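Local coordinates for protein saframycin Mx1 synthetase B (Legionella pneumophila subsp. pneumophila, PDB 3KXW) that belongs to the AMP-binding enzymes of the ANL superfamily and holds 5'-O-[(S)-(dodecanoyloxy)(hydroxy)phosphoryl]adenosine in its pocket, at residues 243-248 / 272-277; 536-541 / 576-581. One frame throughout, in Å; residues are numbered along the deposited sequence.

Interaction 1 of 2, residues 243-248 / 272-277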
loop_
_atom_site.group_PDB
_atom_site.type_symbol
_atom_site.label_atom_id
_atom_site.label_comp_id
_atom_site.label_asym_id
_atom_site.label_seq_id
_atom_site.Cartn_x
_atom_site.Cartn_y
_atom_site.Cartn_z
ATOM N N PHE A 243 2.299 -0.184 -12.465
ATOM C CA PHE A 243 2.167 0.440 -13.789
ATOM C C PHE A 243 1.403 -0.479 -14.757
ATOM O O PHE A 243 0.511 -0.041 -15.483
ATOM C CB PHE A 243 3.557 0.798 -14.343
ATOM C CG PHE A 243 3.537 1.307 -15.762
ATOM C CD1 PHE A 243 3.290 2.642 -16.031
ATOM C CD2 PHE A 243 3.751 0.443 -16.822
ATOM C CE1 PHE A 243 3.265 3.117 -17.353
ATOM C CE2 PHE A 243 3.735 0.911 -18.137
ATOM C CZ PHE A 243 3.487 2.245 -18.396
ATOM N N SER A 244 1.746 -1.760 -14.748
ATOM C CA SER A 244 1.088 -2.745 -15.611
ATOM C C SER A 244 -0.397 -2.846 -15.295
ATOM O O SER A 244 -1.242 -2.907 -16.193
ATOM C CB SER A 244 1.770 -4.119 -15.468
ATOM O OG SER A 244 3.038 -4.087 -16.100
ATOM N N PHE A 245 -0.717 -2.862 -14.008
ATOM C CA PHE A 245 -2.116 -2.894 -13.606
ATOM C C PHE A 245 -2.897 -1.665 -14.109
ATOM O O PHE A 245 -3.972 -1.798 -14.705
ATOM C CB PHE A 245 -2.250 -2.982 -12.085
ATOM C CG PHE A 245 -3.660 -2.841 -11.627
ATOM C CD1 PHE A 245 -4.616 -3.748 -12.050
ATOM C CD2 PHE A 245 -4.047 -1.775 -10.840
ATOM C CE1 PHE A 245 -5.943 -3.606 -11.679
ATOM C CE2 PHE A 245 -5.364 -1.636 -10.446
ATOM C CZ PHE A 245 -6.312 -2.548 -10.872
ATOM N N LEU A 246 -2.357 -0.478 -13.862
ATOM C CA LEU A 246 -3.054 0.757 -14.225
ATOM C C LEU A 246 -3.228 0.900 -15.718
ATOM O O LEU A 246 -4.280 1.323 -16.187
ATOM C CB LEU A 246 -2.364 1.979 -13.614
ATOM C CG LEU A 246 -2.483 2.097 -12.087
ATOM C CD1 LEU A 246 -1.887 3.402 -11.634
ATOM C CD2 LEU A 246 -3.925 2.030 -11.609
ATOM N N GLN A 247 -2.217 0.512 -16.483
ATOM C CA GLN A 247 -2.346 0.537 -17.936
ATOM C C GLN A 247 -3.384 -0.433 -18.479
ATOM O O GLN A 247 -3.949 -0.200 -19.547
ATOM C CB GLN A 247 -1.005 0.216 -18.583
ATOM C CG GLN A 247 0.028 1.289 -18.388
ATOM C CD GLN A 247 0.142 2.191 -19.587
ATOM O OE1 GLN A 247 -0.238 3.369 -19.536
ATOM N NE2 GLN A 247 0.660 1.648 -20.685
ATOM N N ASN A 248 -3.615 -1.541 -17.779
ATOM C CA ASN A 248 -4.453 -2.613 -18.319
ATOM C C ASN A 248 -4.930 -3.487 -17.181
ATOM O O ASN A 248 -4.382 -4.561 -16.961
ATOM C CB ASN A 248 -3.635 -3.482 -19.305
ATOM C CG ASN A 248 -4.478 -4.542 -20.002
ATOM O OD1 ASN A 248 -5.699 -4.387 -20.150
ATOM N ND2 ASN A 248 -3.827 -5.635 -20.437
ATOM N N ASP A 272 -13.048 -0.975 -7.974
ATOM C CA ASP A 272 -13.817 -0.016 -8.751
ATOM C C ASP A 272 -13.144 0.251 -10.072
ATOM O O ASP A 272 -13.800 0.435 -11.087
ATOM C CB ASP A 272 -13.945 1.305 -8.010
ATOM C CG ASP A 272 -14.954 1.242 -6.885
ATOM O OD1 ASP A 272 -16.073 0.743 -7.103
ATOM O OD2 ASP A 272 -14.607 1.684 -5.784
ATOM N N TYR A 273 -11.818 0.286 -10.047
ATOM C CA TYR A 273 -11.046 0.589 -11.243
ATOM C C TYR A 273 -11.240 -0.507 -12.292
ATOM O O TYR A 273 -11.368 -0.211 -13.485
ATOM C CB TYR A 273 -9.574 0.755 -10.868
ATOM C CG TYR A 273 -8.699 1.340 -11.944
ATOM C CD1 TYR A 273 -8.735 2.692 -12.270
ATOM C CD2 TYR A 273 -7.815 0.535 -12.620
ATOM C CE1 TYR A 273 -7.900 3.213 -13.283
ATOM C CE2 TYR A 273 -6.996 1.031 -13.585
ATOM C CZ TYR A 273 -7.031 2.355 -13.927
ATOM O OH TYR A 273 -6.153 2.749 -14.930
ATOM N N CYS A 274 -11.236 -1.763 -11.841
ATOM C CA CYS A 274 -11.574 -2.897 -12.725
ATOM C C CYS A 274 -12.966 -2.789 -13.326
ATOM O O CYS A 274 -13.142 -2.968 -14.529
ATOM C CB CYS A 274 -11.476 -4.218 -11.976
ATOM S SG CYS A 274 -9.784 -4.750 -11.616
ATOM N N VAL A 275 -13.951 -2.493 -12.482
ATOM C CA VAL A 275 -15.316 -2.343 -12.963
ATOM C C VAL A 275 -15.404 -1.240 -14.016
ATOM O O VAL A 275 -16.053 -1.403 -15.052
ATOM C CB VAL A 275 -16.283 -2.046 -11.799
ATOM C CG1 VAL A 275 -17.656 -1.554 -12.321
ATOM C CG2 VAL A 275 -16.450 -3.275 -10.926
ATOM N N LYS A 276 -14.766 -0.113 -13.734
ATOM C CA LYS A 276 -14.836 1.041 -14.615
ATOM C C LYS A 276 -14.132 0.821 -15.963
ATOM O O LYS A 276 -14.616 1.288 -17.012
ATOM C CB LYS A 276 -14.244 2.270 -13.930
ATOM C CG LYS A 276 -14.531 3.541 -14.709
ATOM C CD LYS A 276 -14.834 4.671 -13.801
ATOM C CE LYS A 276 -15.588 5.775 -14.526
ATOM N NZ LYS A 276 -17.034 5.698 -14.253
ATOM N N ARG A 277 -12.996 0.122 -15.928
ATOM C CA ARG A 277 -12.087 0.043 -17.081
ATOM C C ARG A 277 -12.326 -1.161 -18.003
ATOM O O ARG A 277 -11.892 -1.152 -19.148
ATOM C CB ARG A 277 -10.623 0.015 -16.624
ATOM C CG ARG A 277 -10.033 1.373 -16.135
ATOM C CD ARG A 277 -9.769 2.384 -17.257
ATOM N NE ARG A 277 -8.809 1.906 -18.255
ATOM C CZ ARG A 277 -7.509 2.178 -18.255
ATOM N NH1 ARG A 277 -6.974 2.948 -17.321
ATOM N NH2 ARG A 277 -6.738 1.687 -19.214
#

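Interaction 2 of 2, residues 536-541 / 576-581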
loop_
_atom_site.group_PDB
_atom_site.type_symbol
_atom_site.label_atom_id
_atom_site.label_comp_id
_atom_site.label_asym_id
_atom_site.label_seq_id
_atom_site.Cartn_x
_atom_site.Cartn_y
_atom_site.Cartn_z
ATOM N N GLU A 536 -4.972 8.166 -5.033
ATOM C CA GLU A 536 -5.964 7.792 -6.047
ATOM C C GLU A 536 -7.007 8.877 -6.286
ATOM O O GLU A 536 -7.777 9.196 -5.386
ATOM C CB GLU A 536 -6.690 6.507 -5.650
ATOM C CG GLU A 536 -5.767 5.340 -5.371
ATOM C CD GLU A 536 -5.464 5.225 -3.904
ATOM O OE1 GLU A 536 -5.234 6.265 -3.264
ATOM O OE2 GLU A 536 -5.477 4.103 -3.362
ATOM N N VAL A 537 -7.056 9.419 -7.506
ATOM C CA VAL A 537 -8.111 10.390 -7.866
ATOM C C VAL A 537 -9.491 9.742 -7.963
ATOM O O VAL A 537 -9.661 8.733 -8.648
ATOM C CB VAL A 537 -7.819 11.075 -9.209
ATOM C CG1 VAL A 537 -8.937 12.077 -9.529
ATOM C CG2 VAL A 537 -6.461 11.778 -9.161
ATOM N N HIS A 538 -10.489 10.327 -7.298
ATOM C CA HIS A 538 -11.823 9.741 -7.277
ATOM C C HIS A 538 -12.754 10.389 -8.280
ATOM O O HIS A 538 -13.661 9.737 -8.831
ATOM C CB HIS A 538 -12.423 9.812 -5.877
ATOM C CG HIS A 538 -11.555 9.181 -4.828
ATOM N ND1 HIS A 538 -11.354 7.818 -4.750
ATOM C CD2 HIS A 538 -10.808 9.733 -3.837
ATOM C CE1 HIS A 538 -10.531 7.557 -3.745
ATOM N NE2 HIS A 538 -10.188 8.701 -3.174
ATOM N N THR A 539 -12.505 11.670 -8.530
ATOM C CA THR A 539 -13.367 12.456 -9.377
ATOM C C THR A 539 -12.516 13.373 -10.240
ATOM O O THR A 539 -11.596 14.026 -9.749
ATOM C CB THR A 539 -14.327 13.341 -8.524
ATOM O OG1 THR A 539 -15.098 12.518 -7.635
ATOM C CG2 THR A 539 -15.254 14.138 -9.414
ATOM N N ILE A 540 -12.820 13.427 -11.530
ATOM C CA ILE A 540 -12.148 14.385 -12.410
ATOM C C ILE A 540 -13.186 15.193 -13.151
ATOM O O ILE A 540 -14.114 14.622 -13.720
ATOM C CB ILE A 540 -11.241 13.681 -13.461
ATOM C CG1 ILE A 540 -10.210 12.811 -12.746
ATOM C CG2 ILE A 540 -10.557 14.720 -14.370
ATOM C CD1 ILE A 540 -9.377 11.981 -13.683
ATOM N N VAL A 541 -13.016 16.515 -13.163
ATOM C CA VAL A 541 -13.957 17.390 -13.860
ATOM C C VAL A 541 -13.233 18.212 -14.922
ATOM O O VAL A 541 -12.204 18.826 -14.635
ATOM C CB VAL A 541 -14.661 18.383 -12.886
ATOM C CG1 VAL A 541 -15.753 19.127 -13.616
ATOM C CG2 VAL A 541 -15.256 17.640 -11.690
ATOM N N TRP A 576 -15.738 12.488 -14.599
ATOM C CA TRP A 576 -15.411 11.071 -14.475
ATOM C C TRP A 576 -15.491 10.752 -12.987
ATOM O O TRP A 576 -14.962 11.506 -12.169
ATOM C CB TRP A 576 -13.987 10.868 -14.999
ATOM C CG TRP A 576 -13.361 9.493 -14.871
ATOM C CD1 TRP A 576 -13.358 8.503 -15.809
ATOM C CD2 TRP A 576 -12.556 9.015 -13.779
ATOM N NE1 TRP A 576 -12.628 7.418 -15.357
ATOM C CE2 TRP A 576 -12.126 7.713 -14.112
ATOM C CE3 TRP A 576 -12.160 9.563 -12.551
ATOM C CZ2 TRP A 576 -11.331 6.944 -13.252
ATOM C CZ3 TRP A 576 -11.375 8.797 -11.691
ATOM C CH2 TRP A 576 -10.969 7.503 -12.049
ATOM N N GLN A 577 -16.160 9.656 -12.643
ATOM C CA GLN A 577 -16.276 9.223 -11.250
ATOM C C GLN A 577 -15.834 7.770 -11.127
ATOM O O GLN A 577 -16.494 6.861 -11.647
ATOM C CB GLN A 577 -17.718 9.359 -10.752
ATOM C CG GLN A 577 -18.251 10.795 -10.701
ATOM C CD GLN A 577 -17.804 11.549 -9.459
ATOM O OE1 GLN A 577 -16.803 11.199 -8.835
ATOM N NE2 GLN A 577 -18.549 12.589 -9.088
ATOM N N LEU A 578 -14.726 7.548 -10.434
ATOM C CA LEU A 578 -14.154 6.202 -10.306
ATOM C C LEU A 578 -15.169 5.152 -9.863
ATOM O O LEU A 578 -15.205 4.037 -10.397
ATOM C CB LEU A 578 -12.969 6.222 -9.333
ATOM C CG LEU A 578 -12.391 4.871 -8.924
ATOM C CD1 LEU A 578 -11.961 4.083 -10.135
ATOM C CD2 LEU A 578 -11.215 5.089 -7.984
ATOM N N ASN A 579 -15.991 5.500 -8.883
ATOM C CA ASN A 579 -16.821 4.483 -8.248
ATOM C C ASN A 579 -18.229 4.394 -8.803
ATOM O O ASN A 579 -19.064 3.666 -8.273
ATOM C CB ASN A 579 -16.803 4.600 -6.716
ATOM C CG ASN A 579 -17.444 5.854 -6.215
ATOM O OD1 ASN A 579 -18.173 6.544 -6.937
ATOM N ND2 ASN A 579 -17.190 6.162 -4.958
ATOM N N LYS A 580 -18.466 5.112 -9.901
ATOM C CA LYS A 580 -19.766 5.094 -10.566
ATOM C C LYS A 580 -19.709 4.334 -11.878
ATOM O O LYS A 580 -18.713 4.376 -12.596
ATOM C CB LYS A 580 -20.276 6.517 -10.825
ATOM C CG LYS A 580 -21.165 7.057 -9.727
ATOM C CD LYS A 580 -22.405 7.700 -10.345
ATOM C CE LYS A 580 -22.040 8.486 -11.605
ATOM N NZ LYS A 580 -23.243 9.111 -12.236
ATOM N N ILE A 581 -20.792 3.642 -12.186
ATOM C CA ILE A 581 -20.887 2.879 -13.417
ATOM C C ILE A 581 -21.575 3.722 -14.477
ATOM O O ILE A 581 -22.622 4.308 -14.195
ATOM C CB ILE A 581 -21.697 1.599 -13.183
ATOM C CG1 ILE A 581 -20.914 0.654 -12.264
ATOM C CG2 ILE A 581 -22.026 0.929 -14.496
ATOM C CD1 ILE A 581 -21.745 -0.510 -11.752
HETATM O O HOH W 1 -15.536 8.156 -7.295
#

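Interaction 1 of 2, residues 243-248 / 272-277
Tyr273 and Leu246 carry the polar core of this helix-helix contact, a worked example of how a carbonyl near a helix C-terminus can be used by a neighbouring side chain. Tyr273 OH donates to Leu246 O over 2.7 Å. The approach is bent, with a C=O...donor angle of 127°, and the acceptor lies at the edge of the phenol ring, in its plane. The Arg277 guanidinium sits close by, Leu246 O lying 3.3 Å from Arg277 NH1 and Gln247 O 3.4 Å from Arg277 NH2; its positive charge is probably favourable beside these helix-end carbonyls.

Apolar contacts hold the phenol ring from two opposite faces. Leu246 CD2 makes a CH-pi contact 4.2 Å from the Tyr273 ring centroid, the two side chains crossing at about a right angle. On the other face Arg277 CG, one turn further along the same helix, lies over the ring centre.

The aromatic contacts are oblique or edge-on. In Phe245 an anti chi1 (173°) sets CG beside the carbonyl carbon. The Phe245 and Tyr273 side chains slide past each other in opposite directions, Phe245 CZ meeting Tyr273 CD2 at 3.8 Å with the ring planes 55° apart. Cys274 SG touches the rim of the Phe245 ring at CE1, 4.0 Å away, in a sulfur-aromatic contact. Beyond the pair, Trp214 stacks on Phe245, and Phe526 of helix 515-533 meets the Tyr273 ring.

The segments' axes come no closer than 11.5 Å, so these long side chains bridge helices 242-247 and 269-277 within the alpha/beta framework of an AMP-binding domain.

Interaction 2 of 2, residues 536-541 / 576-581
The side chains of Trp576 and Ile540 are neighbours on one face of a strand pair, those of Thr539 and Gln577 on the other. The Ile540 and Trp576 side chains cross obliquely, Ile540 CG1 coming within 3.8 Å of Trp576 CE3, with CD1 close to the same atom. Beyond CE3 the benzene rim points at the opposing backbone, where Val537 O lies in the indole plane 3.5 Å from Trp576 CZ3. This carbonyl oxygen is buried and has no polar partner in the model, the aromatic edge and Leu578 CD2 lying against it. Phe522 of helix 515-533 stacks on the indole.

These side chains ride on an antiparallel pairing of strands 539-544 and 574-577, the latter an outermost strand of the mixed four-stranded sheet near the C-terminus. Ile540 and Trp576 form a hydrogen-bonded pair, with Ile540 N to Trp576 O at 2.9 Å and Trp576 N to Ile540 O at 2.8 Å; Thr539 and Gln577 form the non-hydrogen-bonded pair beside it.

Thr539 and Gln577 lie side by side, pointing the same way. The Gln577 chain bends at chi2 (-81°), and Thr539 OG1 donates to Gln577 OE1, although the modelled 2.5 Å is so short that its exact geometry is doubtful. Where the second strand ends in a type I turn from Gln577 to Lys580, His538 O accepts from both Leu578 N and a water, which in turn accepts from Asn579 N.

Overall arrangement
Both contacts are largely buried, but they join different kinds of element. Interaction 1 packs two helices of the AMP-binding region through side chains, with one hydroxyl-to-carbonyl bond among aromatic and aliphatic contacts; interaction 2 is held mainly by backbone bonds between strands of the C-terminal sheet, with side chains sorted onto its two faces. They touch directly: Lys276, on the helix of interaction 1, lies in a cation-pi contact with Trp576, and its NZ probably hydrogen-bonds to Lys580 O at 2.7 Å. Helix 515-533 borders both, Tyr530 touching Leu246 in the one and Ile525 touching Ile540 in the other, while helix 269-277 also meets Leu578 through Asp272.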